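Local coordinates for 4-oxalocrotonate decarboxylase NahK (Pseudomonas putida, PDB 5D2K), which catalyses the magnesium-assisted decarboxylation of (3E)-2-oxohex-3-enedioate to 2-oxopent-4-enoate, a step in the breakdown of naphthalene, at residues 21-26 and 52-57; 86-91 and 221-226; 171-176 and 234-239; 194-199 and 245-250. The protein carries 1 engineered substitution. All blocks are in the same frame, centred on the assembly; numbering follows the deposited sequence.

Contact 1 joins helices 12-27 and 44-60 near the N-terminus and closes before the other three open; contacts 2, 3 and 4 interleave in sequence within the fumarylacetoacetate hydrolase-type C-terminal range. Contacts 1 and 2, centres about 17 Å apart, meet through W52 and Y88 and through R55 and I54 on F90. Contacts 2 and 3, about 15 Å apart, touch through L91 of contact 2, which packs on M238, F236 and F173. Contact 4 stands about 19 Å from contact 3 and 29 Å from contact 2. Contacts 1 and 2 link the N-terminal helices to a mixed eight-stranded sheet, contact 3 lies within it beside the magnesium site, and contact 4 joins it to the five-stranded sheet.

Contact 1: 21-26 and 52-57; sequences HIENAE and WEIRRR. With EDO (1,2-ethanediol), chain E.
I54 is the first residue of helix 44-60 to meet helix 12-27 within 21-26, the two short axes crossing at -60° with a closest approach of 10.3 Å. Its CD1 lies 3.9 Å from CG2 of I22, the two side chains running at about a right angle. CG2 of I54 rests instead against the aliphatic part of E23, 4.1 Å from its CG. One turn on, R57 supplies the polar half. Its chain bends at chi3, which brings NE to E23 OE1 at 2.9 Å in a nearly straight bond of 167°. OE1 lies in the guanidinium plane, but the nitrogen comes from above the carboxylate plane, and the two planes stand 76° apart, so this is a one-atom salt bridge and not a paired one. A water also donates to E23 OE1 and to N24 OD1, and accepts from R57 NH2, bridging the two helices beside the ion pair. The other carboxylate oxygen, E23 OE2, is held by R61 and K58. A buried E23 with three basic partners on its two oxygens probably stays ionised, tying helix 12-27 by charge to the C-terminal end of helix 44-60 and to R61 just beyond it, alongside the isoleucine pair.

Contact 2: 86-91 and 221-226; sequences PIYGFL and ANLLAE. With EDO (1,2-ethanediol), chain H.
Y88 of strand 87-92 and L223 of helix 213-225 mark the closest backbone approach, CA to CA 8.1 Å, so the two backbones do not meet directly and side chains do most of the bridging. Y88 and L223 contribute the largest buried areas. With chi1 at 69°, CG of Y88 sits between the backbone N and the carbonyl carbon, and the ring reaches out to the helix. L224 lays its CD2 over one face in a CH-pi contact, 4.1 Å from the ring centroid and 28° off the normal. L223 approaches obliquely, its CB 3.9 Å from Y88 CD2, while its CD1 reaches back to the carbonyl O of P86 at 4.1 Å. A molecule of ethanediol, probably from the crystallisation liquor, lies at the ring edge: Y88 OH donates to its O1 at 2.8 Å, and O1 in turn donates to the carbonyl O of L223 at 2.7 Å. Its other hydroxyl, O2, donates to E226 OE1. With only an alanine in place of Y88, L224 CD2 would probably lose the aromatic face it lies on, and a gap would open between strand and helix. Outside the two segments, NE1 of W52 in helix 44-60 is hydrogen-bonded to Y88 OH, and the Y48 ring stacks on that of Y88. M70 of strand 65-71 touches both Y88 and L223; Y88 projects from its strand, beside 65-71 in the same sheet, to meet helices 44-60 and 213-225.

Contact 3: 171-176 and 234-239; sequences TRFITG and GTFIMT
F173 and F236 come closest through their CE2 atoms, 3.7 Å apart, the side chains sliding past each other in opposite directions. Their planes are 31° apart with centroids 5.3 Å from each other, an oblique pair that is neither a stack nor edge-to-face. M238 adds a Met-aromatic contact from an oblique direction: SD is 4.9 Å from the F173 centroid and nearer still to its CB, at 3.7 Å. T175, two residues along from F173, puts CG2 against F236 CZ at 3.9 Å. The sulfur gets there because CG of M238 stands beside the backbone N (chi1 -62°) and the chain runs extended through chi2, bending only at its methyl end. A serine at F173 would probably leave both F236 CE2 and the M238 sulfur without their aromatic partner. Further out, M238 packs on E116 and E147, two of the magnesium ligands, and its side chain lies about 5 Å from the ion, so M238 lies in the second shell of the metal site, and F173 packs against it. The two strands, 170-175 and 236-238, cross at 104°; 112-121 pairs with 236-238 and with 139-149, which pairs with 170-175, so F173 and F236 meet across two intervening strands of the same sheet.

Contact 4: 194-199 and 245-250; sequences MEKNGE and AVPVAP. With EDO (1,2-ethanediol), chain I.
K196, V246 and M194 bury the most surface here, and of these K196 has the most covered. Its side chain runs fully extended, CG anti to the backbone N (chi1 171°), and carries NZ to the carbonyl O of P247 in a 2.8 Å hydrogen bond. The ammonium group comes in tilted 33° from the carbonyl plane, with a C=O...donor angle of 147°. On the way the methylenes pass obliquely across V246, CD lying 3.8 Å from its CG1. The lysine therefore serves the contact twice, apolar along its length and polar at its end; D252 is a second, long and weak ion partner for NZ. V246 divides its two methyls between its neighbours. CG1 takes the lysine, while CG2 stands 3.5 Å from SD of M194, whose extended chain, anti at chi1 and chi2, carries the sulfur to V246. Segment 194-199 forms the turn end of a beta hairpin: strands 191-196 and 199-205 are joined by a type I' turn from K196 to E199, closed by K196 N to E199 O and E199 N to K196 O bonds. G198 sits in that turn with a positive phi. This hairpin forms one edge of the five-stranded mixed sheet, whereas V246 belongs to a short strand bonded to I113 in the larger sheet, so the three side chains fasten one sheet to the other. M194 also packs on I113 and on V256 of strand 253-258, and its side chain comes about 5 Å from that of E114, a magnesium ligand.

Contact 1: 21-26 and 52-57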
loop_
_atom_site.group_PDB
_atom_site.type_symbol
_atom_site.label_atom_id
_atom_site.label_comp_id
_atom_site.label_asym_id
_atom_site.label_seq_id
_atom_site.Cartn_x
_atom_site.Cartn_y
_atom_site.Cartn_z
ATOM N N HIS A 21 18.888 5.099 6.370
ATOM C CA HIS A 21 19.390 4.816 5.027
ATOM C C HIS A 21 18.248 4.610 4.016
ATOM O O HIS A 21 18.207 5.227 2.933
ATOM C CB HIS A 21 20.301 3.590 5.131
ATOM C CG HIS A 21 20.733 3.018 3.821
ATOM N ND1 HIS A 21 21.728 3.587 3.052
ATOM C CD2 HIS A 21 20.329 1.909 3.160
ATOM C CE1 HIS A 21 21.902 2.860 1.962
ATOM N NE2 HIS A 21 21.071 1.834 2.006
ATOM N N ILE A 22 17.288 3.778 4.393
ATOM C CA ILE A 22 16.193 3.453 3.496
ATOM C C ILE A 22 15.257 4.654 3.344
ATOM O O ILE A 22 14.805 4.972 2.235
ATOM C CB ILE A 22 15.431 2.210 4.011
ATOM C CG1 ILE A 22 16.339 0.983 3.933
ATOM C CG2 ILE A 22 14.136 1.975 3.225
ATOM C CD1 ILE A 22 15.738 -0.269 4.558
ATOM N N GLU A 23 14.968 5.336 4.454
ATOM C CA GLU A 23 14.124 6.526 4.356
ATOM C C GLU A 23 14.762 7.607 3.481
ATOM O O GLU A 23 14.070 8.285 2.706
ATOM C CB GLU A 23 13.809 7.106 5.732
ATOM C CG GLU A 23 12.759 8.207 5.579
ATOM C CD GLU A 23 12.506 9.000 6.840
ATOM O OE1 GLU A 23 13.469 9.303 7.582
ATOM O OE2 GLU A 23 11.338 9.341 7.095
ATOM N N ASN A 24 16.082 7.768 3.590
ATOM C CA ASN A 24 16.752 8.806 2.809
ATOM C C ASN A 24 16.633 8.561 1.307
ATOM O O ASN A 24 16.591 9.510 0.523
ATOM C CB ASN A 24 18.234 8.928 3.217
ATOM C CG ASN A 24 18.419 9.751 4.466
ATOM O OD1 ASN A 24 17.517 10.461 4.890
ATOM N ND2 ASN A 24 19.615 9.689 5.043
ATOM N N ALA A 25 16.559 7.297 0.898
ATOM C CA ALA A 25 16.364 6.985 -0.515
ATOM C C ALA A 25 15.008 7.520 -1.015
ATOM O O ALA A 25 14.899 8.037 -2.123
ATOM C CB ALA A 25 16.480 5.473 -0.746
ATOM N N GLU A 26 13.976 7.415 -0.183
ATOM C CA GLU A 26 12.686 7.990 -0.529
ATOM C C GLU A 26 12.721 9.524 -0.537
ATOM O O GLU A 26 12.300 10.175 -1.513
ATOM C CB GLU A 26 11.626 7.493 0.458
ATOM C CG GLU A 26 10.240 8.083 0.232
ATOM C CD GLU A 26 9.702 8.854 1.434
ATOM O OE1 GLU A 26 10.131 8.600 2.585
ATOM O OE2 GLU A 26 8.823 9.720 1.201
ATOM N N TRP A 52 8.784 0.157 11.095
ATOM C CA TRP A 52 8.148 0.918 12.159
ATOM C C TRP A 52 9.073 2.023 12.685
ATOM O O TRP A 52 8.603 3.040 13.195
ATOM C CB TRP A 52 7.696 -0.001 13.304
ATOM C CG TRP A 52 6.422 -0.762 13.019
ATOM C CD1 TRP A 52 6.310 -1.934 12.341
ATOM C CD2 TRP A 52 5.086 -0.401 13.425
ATOM N NE1 TRP A 52 4.991 -2.336 12.295
ATOM C CE2 TRP A 52 4.221 -1.408 12.948
ATOM C CE3 TRP A 52 4.543 0.679 14.135
ATOM C CZ2 TRP A 52 2.837 -1.375 13.163
ATOM C CZ3 TRP A 52 3.165 0.711 14.353
ATOM C CH2 TRP A 52 2.331 -0.309 13.861
ATOM N N GLU A 53 10.386 1.846 12.539
ATOM C CA GLU A 53 11.303 2.918 12.900
ATOM C C GLU A 53 11.220 4.054 11.881
ATOM O O GLU A 53 11.301 5.218 12.255
ATOM C CB GLU A 53 12.738 2.396 13.032
ATOM C CG GLU A 53 13.811 3.468 13.223
ATOM C CD GLU A 53 13.649 4.373 14.433
ATOM O OE1 GLU A 53 12.860 4.072 15.364
ATOM O OE2 GLU A 53 14.352 5.414 14.448
ATOM N N ILE A 54 11.036 3.731 10.603
ATOM C CA ILE A 54 10.822 4.781 9.608
ATOM C C ILE A 54 9.534 5.533 9.938
ATOM O O ILE A 54 9.498 6.769 9.891
ATOM C CB ILE A 54 10.764 4.209 8.177
ATOM C CG1 ILE A 54 12.126 3.602 7.795
ATOM C CG2 ILE A 54 10.395 5.293 7.186
ATOM C CD1 ILE A 54 12.144 2.956 6.409
ATOM N N ARG A 55 8.479 4.793 10.286
ATOM C CA ARG A 55 7.247 5.439 10.745
ATOM C C ARG A 55 7.510 6.406 11.908
ATOM O O ARG A 55 6.995 7.531 11.906
ATOM C CB ARG A 55 6.195 4.393 11.159
ATOM C CG ARG A 55 4.870 5.021 11.577
ATOM C CD ARG A 55 3.838 3.989 12.016
ATOM N NE ARG A 55 2.700 4.658 12.653
ATOM C CZ ARG A 55 1.456 4.185 12.647
ATOM N NH1 ARG A 55 1.185 3.038 12.047
ATOM N NH2 ARG A 55 0.488 4.868 13.244
ATOM N N ARG A 56 8.315 5.973 12.886
ATOM C CA ARG A 56 8.648 6.818 14.022
ATOM C C ARG A 56 9.411 8.084 13.593
ATOM O O ARG A 56 9.129 9.179 14.087
ATOM C CB ARG A 56 9.467 6.043 15.063
ATOM C CG ARG A 56 9.585 6.795 16.390
ATOM C CD ARG A 56 10.846 6.397 17.165
ATOM N NE ARG A 56 12.050 6.673 16.385
ATOM C CZ ARG A 56 12.596 7.878 16.240
ATOM N NH1 ARG A 56 12.055 8.941 16.829
ATOM N NH2 ARG A 56 13.680 8.023 15.494
ATOM N N ARG A 57 10.354 7.939 12.669
ATOM C CA ARG A 57 11.084 9.095 12.157
ATOM C C ARG A 57 10.116 10.119 11.558
ATOM O O ARG A 57 10.248 11.326 11.779
ATOM C CB ARG A 57 12.116 8.662 11.110
ATOM C CG ARG A 57 13.258 7.807 11.676
ATOM C CD ARG A 57 14.199 7.314 10.561
ATOM N NE ARG A 57 14.901 8.402 9.880
ATOM C CZ ARG A 57 16.000 8.995 10.347
ATOM N NH1 ARG A 57 16.544 8.601 11.497
ATOM N NH2 ARG A 57 16.563 9.982 9.661
HETATM C C1 EDO E . -2.840 3.806 11.916
HETATM O O1 EDO E . -2.347 4.778 12.845
HETATM C C2 EDO E . -2.714 2.425 12.541
HETATM O O2 EDO E . -1.341 2.019 12.573
HETATM O O HOH W 1 15.722 10.682 6.966
#

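Contact 2: 86-91 and 221-226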
loop_
_atom_site.group_PDB
_atom_site.type_symbol
_atom_site.label_atom_id
_atom_site.label_comp_id
_atom_site.label_asym_id
_atom_site.label_seq_id
_atom_site.Cartn_x
_atom_site.Cartn_y
_atom_site.Cartn_z
ATOM N N PRO A 86 1.805 -11.831 1.610
ATOM C CA PRO A 86 1.178 -10.528 1.870
ATOM C C PRO A 86 1.895 -9.754 2.960
ATOM O O PRO A 86 2.301 -10.313 3.983
ATOM C CB PRO A 86 -0.235 -10.889 2.322
ATOM C CG PRO A 86 -0.444 -12.311 1.851
ATOM C CD PRO A 86 0.907 -12.942 1.962
ATOM N N ILE A 87 2.027 -8.457 2.725
ATOM C CA ILE A 87 2.763 -7.565 3.609
ATOM C C ILE A 87 1.935 -6.316 3.859
ATOM O O ILE A 87 0.939 -6.071 3.162
ATOM C CB ILE A 87 4.121 -7.175 2.994
ATOM C CG1 ILE A 87 3.910 -6.457 1.657
ATOM C CG2 ILE A 87 4.990 -8.423 2.798
ATOM C CD1 ILE A 87 5.225 -6.016 0.983
ATOM N N TYR A 88 2.326 -5.524 4.852
ATOM C CA TYR A 88 1.675 -4.243 5.055
ATOM C C TYR A 88 2.725 -3.131 5.161
ATOM O O TYR A 88 3.912 -3.400 5.338
ATOM C CB TYR A 88 0.766 -4.257 6.297
ATOM C CG TYR A 88 1.476 -4.343 7.641
ATOM C CD1 TYR A 88 2.033 -3.215 8.238
ATOM C CD2 TYR A 88 1.579 -5.560 8.312
ATOM C CE1 TYR A 88 2.671 -3.304 9.472
ATOM C CE2 TYR A 88 2.203 -5.660 9.539
ATOM C CZ TYR A 88 2.758 -4.531 10.115
ATOM O OH TYR A 88 3.395 -4.626 11.338
ATOM N N GLY A 89 2.263 -1.894 5.029
ATOM C CA GLY A 89 3.080 -0.716 5.274
ATOM C C GLY A 89 2.171 0.414 5.718
ATOM O O GLY A 89 0.953 0.234 5.820
ATOM N N PHE A 90 2.749 1.577 6.002
ATOM C CA PHE A 90 1.961 2.717 6.472
ATOM C C PHE A 90 1.893 3.836 5.435
ATOM O O PHE A 90 2.714 3.894 4.511
ATOM C CB PHE A 90 2.545 3.266 7.786
ATOM C CG PHE A 90 3.895 3.917 7.618
ATOM C CD1 PHE A 90 3.999 5.255 7.252
ATOM C CD2 PHE A 90 5.058 3.182 7.792
ATOM C CE1 PHE A 90 5.244 5.849 7.072
ATOM C CE2 PHE A 90 6.296 3.762 7.620
ATOM C CZ PHE A 90 6.394 5.102 7.255
ATOM N N LEU A 91 0.919 4.729 5.609
ATOM C CA LEU A 91 0.725 5.872 4.714
ATOM C C LEU A 91 0.898 7.191 5.471
ATOM O O LEU A 91 0.182 7.460 6.449
ATOM C CB LEU A 91 -0.668 5.810 4.071
ATOM C CG LEU A 91 -0.986 4.510 3.330
ATOM C CD1 LEU A 91 -2.458 4.497 2.929
ATOM C CD2 LEU A 91 -0.110 4.366 2.093
ATOM N N ALA A 221 -5.233 -7.143 10.419
ATOM C CA ALA A 221 -5.393 -7.209 11.868
ATOM C C ALA A 221 -4.527 -8.324 12.440
ATOM O O ALA A 221 -3.858 -8.147 13.470
ATOM C CB ALA A 221 -6.875 -7.413 12.253
ATOM N N ASN A 222 -4.524 -9.462 11.759
ATOM C CA ASN A 222 -3.755 -10.607 12.242
ATOM C C ASN A 222 -2.246 -10.367 12.163
ATOM O O ASN A 222 -1.513 -10.719 13.091
ATOM C CB ASN A 222 -4.173 -11.862 11.476
ATOM C CG ASN A 222 -5.592 -12.285 11.831
ATOM O OD1 ASN A 222 -6.056 -12.015 12.939
ATOM N ND2 ASN A 222 -6.289 -12.921 10.891
ATOM N N LEU A 223 -1.789 -9.724 11.091
ATOM C CA LEU A 223 -0.364 -9.400 10.966
ATOM C C LEU A 223 0.077 -8.414 12.050
ATOM O O LEU A 223 1.154 -8.561 12.652
ATOM C CB LEU A 223 -0.063 -8.831 9.574
ATOM C CG LEU A 223 -0.156 -9.838 8.427
ATOM C CD1 LEU A 223 -0.084 -9.152 7.069
ATOM C CD2 LEU A 223 0.966 -10.865 8.572
ATOM N N LEU A 224 -0.754 -7.408 12.307
ATOM C CA LEU A 224 -0.426 -6.396 13.300
ATOM C C LEU A 224 -0.363 -7.017 14.689
ATOM O O LEU A 224 0.475 -6.630 15.496
ATOM C CB LEU A 224 -1.444 -5.247 13.265
ATOM C CG LEU A 224 -1.340 -4.296 12.072
ATOM C CD1 LEU A 224 -2.583 -3.411 12.026
ATOM C CD2 LEU A 224 -0.089 -3.429 12.167
ATOM N N ALA A 225 -1.226 -8.002 14.945
ATOM C CA ALA A 225 -1.279 -8.642 16.260
ATOM C C ALA A 225 0.029 -9.347 16.619
ATOM O O ALA A 225 0.346 -9.512 17.807
ATOM C CB ALA A 225 -2.444 -9.629 16.316
ATOM N N GLU A 226 0.789 -9.756 15.609
ATOM C CA GLU A 226 2.085 -10.396 15.847
ATOM C C GLU A 226 3.037 -9.471 16.602
ATOM O O GLU A 226 3.955 -9.932 17.278
ATOM C CB GLU A 226 2.727 -10.824 14.532
ATOM C CG GLU A 226 1.928 -11.853 13.740
ATOM C CD GLU A 226 2.597 -12.203 12.420
ATOM O OE1 GLU A 226 3.800 -11.908 12.270
ATOM O OE2 GLU A 226 1.925 -12.767 11.530
HETATM C C1 EDO H . 4.452 -8.253 11.625
HETATM O O1 EDO H . 3.465 -7.333 12.139
HETATM C C2 EDO H . 3.831 -9.228 10.627
HETATM O O2 EDO H . 4.695 -10.367 10.455
#

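Contact 3: 171-176 and 234-239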
loop_
_atom_site.group_PDB
_atom_site.type_symbol
_atom_site.label_atom_id
_atom_site.label_comp_id
_atom_site.label_asym_id
_atom_site.label_seq_id
_atom_site.Cartn_x
_atom_site.Cartn_y
_atom_site.Cartn_z
ATOM N N THR A 171 4.453 5.422 -1.619
ATOM C CA THR A 171 4.919 6.789 -1.851
ATOM C C THR A 171 3.795 7.811 -2.121
ATOM O O THR A 171 3.887 8.939 -1.633
ATOM C CB THR A 171 5.981 6.819 -3.008
ATOM O OG1 THR A 171 6.869 7.929 -2.819
ATOM C CG2 THR A 171 5.349 6.887 -4.407
ATOM N N ARG A 172 2.746 7.435 -2.867
ATOM C CA ARG A 172 1.585 8.318 -3.050
ATOM C C ARG A 172 0.312 7.502 -3.112
ATOM O O ARG A 172 0.353 6.319 -3.437
ATOM C CB ARG A 172 1.666 9.146 -4.342
ATOM C CG ARG A 172 2.920 10.024 -4.510
ATOM C CD ARG A 172 2.876 11.289 -3.656
ATOM N NE ARG A 172 4.055 12.126 -3.926
ATOM C CZ ARG A 172 5.204 12.047 -3.265
ATOM N NH1 ARG A 172 5.357 11.178 -2.269
ATOM N NH2 ARG A 172 6.216 12.841 -3.607
ATOM N N PHE A 173 -0.814 8.143 -2.813
ATOM C CA PHE A 173 -2.106 7.520 -3.084
ATOM C C PHE A 173 -3.112 8.600 -3.449
ATOM O O PHE A 173 -3.050 9.724 -2.951
ATOM C CB PHE A 173 -2.588 6.670 -1.893
ATOM C CG PHE A 173 -2.944 7.457 -0.660
ATOM C CD1 PHE A 173 -1.977 7.783 0.291
ATOM C CD2 PHE A 173 -4.256 7.857 -0.434
ATOM C CE1 PHE A 173 -2.319 8.506 1.431
ATOM C CE2 PHE A 173 -4.603 8.576 0.700
ATOM C CZ PHE A 173 -3.641 8.905 1.637
ATOM N N ILE A 174 -4.025 8.239 -4.346
ATOM C CA ILE A 174 -5.017 9.166 -4.897
ATOM C C ILE A 174 -6.427 8.646 -4.619
ATOM O O ILE A 174 -6.800 7.588 -5.121
ATOM C CB ILE A 174 -4.851 9.336 -6.432
ATOM C CG1 ILE A 174 -3.381 9.542 -6.818
ATOM C CG2 ILE A 174 -5.736 10.475 -6.949
ATOM C CD1 ILE A 174 -2.998 8.973 -8.195
ATOM N N THR A 175 -7.214 9.372 -3.830
ATOM C CA THR A 175 -8.594 8.959 -3.573
ATOM C C THR A 175 -9.528 9.693 -4.522
ATOM O O THR A 175 -9.230 10.810 -4.971
ATOM C CB THR A 175 -9.039 9.229 -2.121
ATOM O OG1 THR A 175 -8.971 10.633 -1.845
ATOM C CG2 THR A 175 -8.169 8.457 -1.127
ATOM N N GLY A 176 -10.653 9.075 -4.855
ATOM C CA GLY A 176 -11.594 9.738 -5.731
ATOM C C GLY A 176 -12.875 8.956 -5.911
ATOM O O GLY A 176 -13.178 8.065 -5.119
ATOM N N GLY A 234 -11.383 4.342 12.852
ATOM C CA GLY A 234 -11.119 5.529 12.058
ATOM C C GLY A 234 -9.925 5.408 11.137
ATOM O O GLY A 234 -9.447 6.410 10.611
ATOM N N THR A 235 -9.439 4.187 10.934
ATOM C CA THR A 235 -8.273 3.968 10.092
ATOM C C THR A 235 -8.647 3.773 8.622
ATOM O O THR A 235 -9.558 3.016 8.292
ATOM C CB THR A 235 -7.460 2.746 10.577
ATOM O OG1 THR A 235 -7.091 2.944 11.954
ATOM C CG2 THR A 235 -6.188 2.541 9.738
ATOM N N PHE A 236 -7.912 4.466 7.758
ATOM C CA PHE A 236 -7.999 4.305 6.305
ATOM C C PHE A 236 -7.088 3.152 5.901
ATOM O O PHE A 236 -5.913 3.141 6.255
ATOM C CB PHE A 236 -7.600 5.623 5.627
ATOM C CG PHE A 236 -7.483 5.573 4.121
ATOM C CD1 PHE A 236 -8.592 5.761 3.316
ATOM C CD2 PHE A 236 -6.246 5.456 3.518
ATOM C CE1 PHE A 236 -8.466 5.777 1.929
ATOM C CE2 PHE A 236 -6.118 5.470 2.134
ATOM C CZ PHE A 236 -7.233 5.624 1.344
ATOM N N ILE A 237 -7.645 2.170 5.186
ATOM C CA ILE A 237 -6.897 0.980 4.760
ATOM C C ILE A 237 -6.998 0.747 3.260
ATOM O O ILE A 237 -8.095 0.551 2.735
ATOM C CB ILE A 237 -7.403 -0.305 5.466
ATOM C CG1 ILE A 237 -7.459 -0.123 6.981
ATOM C CG2 ILE A 237 -6.545 -1.518 5.075
ATOM C CD1 ILE A 237 -8.160 -1.285 7.673
ATOM N N MET A 238 -5.859 0.726 2.578
ATOM C CA MET A 238 -5.821 0.361 1.159
ATOM C C MET A 238 -5.632 -1.143 1.072
ATOM O O MET A 238 -4.622 -1.657 1.548
ATOM C CB MET A 238 -4.688 1.092 0.436
ATOM C CG MET A 238 -4.832 2.594 0.458
ATOM S SD MET A 238 -3.551 3.416 -0.527
ATOM C CE MET A 238 -3.665 2.563 -2.052
ATOM N N THR A 239 -6.582 -1.860 0.472
ATOM C CA THR A 239 -6.612 -3.306 0.683
ATOM C C THR A 239 -5.785 -4.120 -0.300
ATOM O O THR A 239 -5.591 -5.317 -0.082
ATOM C CB THR A 239 -8.074 -3.848 0.683
ATOM O OG1 THR A 239 -8.713 -3.587 -0.573
ATOM C CG2 THR A 239 -8.896 -3.213 1.824
#

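Contact 4: 194-199 and 245-250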
loop_
_atom_site.group_PDB
_atom_site.type_symbol
_atom_site.label_atom_id
_atom_site.label_comp_id
_atom_site.label_asym_id
_atom_site.label_seq_id
_atom_site.Cartn_x
_atom_site.Cartn_y
_atom_site.Cartn_z
ATOM N N MET A 194 -8.632 0.279 -15.461
ATOM C CA MET A 194 -7.548 1.266 -15.472
ATOM C C MET A 194 -7.265 1.721 -16.897
ATOM O O MET A 194 -6.960 0.899 -17.769
ATOM C CB MET A 194 -6.282 0.686 -14.845
ATOM C CG MET A 194 -5.063 1.620 -14.853
ATOM S SD MET A 194 -3.536 0.765 -14.382
ATOM C CE MET A 194 -3.844 0.392 -12.655
ATOM N N GLU A 195 -7.373 3.025 -17.122
ATOM C CA GLU A 195 -7.036 3.628 -18.412
ATOM C C GLU A 195 -5.784 4.487 -18.270
ATOM O O GLU A 195 -5.616 5.189 -17.279
ATOM C CB GLU A 195 -8.202 4.464 -18.938
ATOM C CG GLU A 195 -9.495 3.660 -19.125
ATOM C CD GLU A 195 -10.667 4.502 -19.592
ATOM O OE1 GLU A 195 -10.531 5.742 -19.676
ATOM O OE2 GLU A 195 -11.741 3.923 -19.879
ATOM N N LYS A 196 -4.901 4.420 -19.258
ATOM C CA LYS A 196 -3.713 5.273 -19.282
ATOM C C LYS A 196 -3.652 5.922 -20.649
ATOM O O LYS A 196 -3.757 5.234 -21.668
ATOM C CB LYS A 196 -2.440 4.475 -18.995
ATOM C CG LYS A 196 -1.122 5.242 -19.202
ATOM C CD LYS A 196 0.067 4.329 -18.898
ATOM C CE LYS A 196 1.404 4.938 -19.269
ATOM N NZ LYS A 196 2.475 3.904 -19.143
ATOM N N ASN A 197 -3.518 7.245 -20.663
ATOM C CA ASN A 197 -3.426 7.989 -21.915
ATOM C C ASN A 197 -4.557 7.612 -22.872
ATOM O O ASN A 197 -4.351 7.412 -24.073
ATOM C CB ASN A 197 -2.045 7.765 -22.544
ATOM C CG ASN A 197 -0.925 8.361 -21.696
ATOM O OD1 ASN A 197 -1.162 9.293 -20.928
ATOM N ND2 ASN A 197 0.292 7.824 -21.824
ATOM N N GLY A 198 -5.755 7.497 -22.306
ATOM C CA GLY A 198 -6.974 7.334 -23.073
ATOM C C GLY A 198 -7.351 5.918 -23.454
ATOM O O GLY A 198 -8.367 5.714 -24.113
ATOM N N GLU A 199 -6.558 4.933 -23.055
ATOM C CA GLU A 199 -6.899 3.562 -23.424
ATOM C C GLU A 199 -6.842 2.599 -22.246
ATOM O O GLU A 199 -6.044 2.767 -21.322
ATOM C CB GLU A 199 -5.984 3.064 -24.538
ATOM C CG GLU A 199 -4.533 2.951 -24.149
ATOM C CD GLU A 199 -3.765 1.939 -24.993
ATOM O OE1 GLU A 199 -4.310 1.460 -26.014
ATOM O OE2 GLU A 199 -2.612 1.615 -24.630
ATOM N N ALA A 245 0.537 -3.609 -11.608
ATOM C CA ALA A 245 0.911 -2.201 -11.595
ATOM C C ALA A 245 1.425 -1.750 -12.972
ATOM O O ALA A 245 2.004 -2.542 -13.721
ATOM C CB ALA A 245 1.951 -1.964 -10.522
ATOM N N VAL A 246 1.195 -0.481 -13.298
ATOM C CA VAL A 246 1.509 0.074 -14.615
ATOM C C VAL A 246 2.433 1.281 -14.469
ATOM O O VAL A 246 2.147 2.186 -13.695
ATOM C CB VAL A 246 0.224 0.482 -15.341
ATOM C CG1 VAL A 246 0.520 1.293 -16.598
ATOM C CG2 VAL A 246 -0.626 -0.761 -15.659
ATOM N N PRO A 247 3.550 1.304 -15.215
ATOM C CA PRO A 247 4.471 2.441 -15.084
ATOM C C PRO A 247 3.844 3.774 -15.539
ATOM O O PRO A 247 2.988 3.812 -16.436
ATOM C CB PRO A 247 5.653 2.046 -15.981
ATOM C CG PRO A 247 5.109 1.037 -16.923
ATOM C CD PRO A 247 4.003 0.316 -16.212
ATOM N N VAL A 248 4.231 4.856 -14.867
ATOM C CA VAL A 248 3.787 6.195 -15.246
ATOM C C VAL A 248 4.998 7.114 -15.355
ATOM O O VAL A 248 6.039 6.873 -14.729
ATOM C CB VAL A 248 2.765 6.787 -14.246
ATOM C CG1 VAL A 248 1.410 6.091 -14.403
ATOM C CG2 VAL A 248 3.297 6.693 -12.815
ATOM N N ALA A 249 4.850 8.163 -16.157
ATOM C CA ALA A 249 5.949 9.066 -16.472
ATOM C C ALA A 249 5.400 10.454 -16.788
ATOM O O ALA A 249 4.199 10.606 -17.039
ATOM C CB ALA A 249 6.758 8.510 -17.655
ATOM N N PRO A 250 6.272 11.484 -16.769
ATOM C CA PRO A 250 5.784 12.834 -17.075
ATOM C C PRO A 250 4.984 12.900 -18.368
ATOM O O PRO A 250 5.391 12.313 -19.377
ATOM C CB PRO A 250 7.078 13.649 -17.187
ATOM C CG PRO A 250 8.010 12.963 -16.245
ATOM C CD PRO A 250 7.700 11.492 -16.403
HETATM C C1 EDO I . 0.968 -1.495 -23.509
HETATM O O1 EDO I . 0.234 -2.710 -23.302
HETATM C C2 EDO I . 0.003 -0.342 -23.745
HETATM O O2 EDO I . -0.932 -0.711 -24.766
#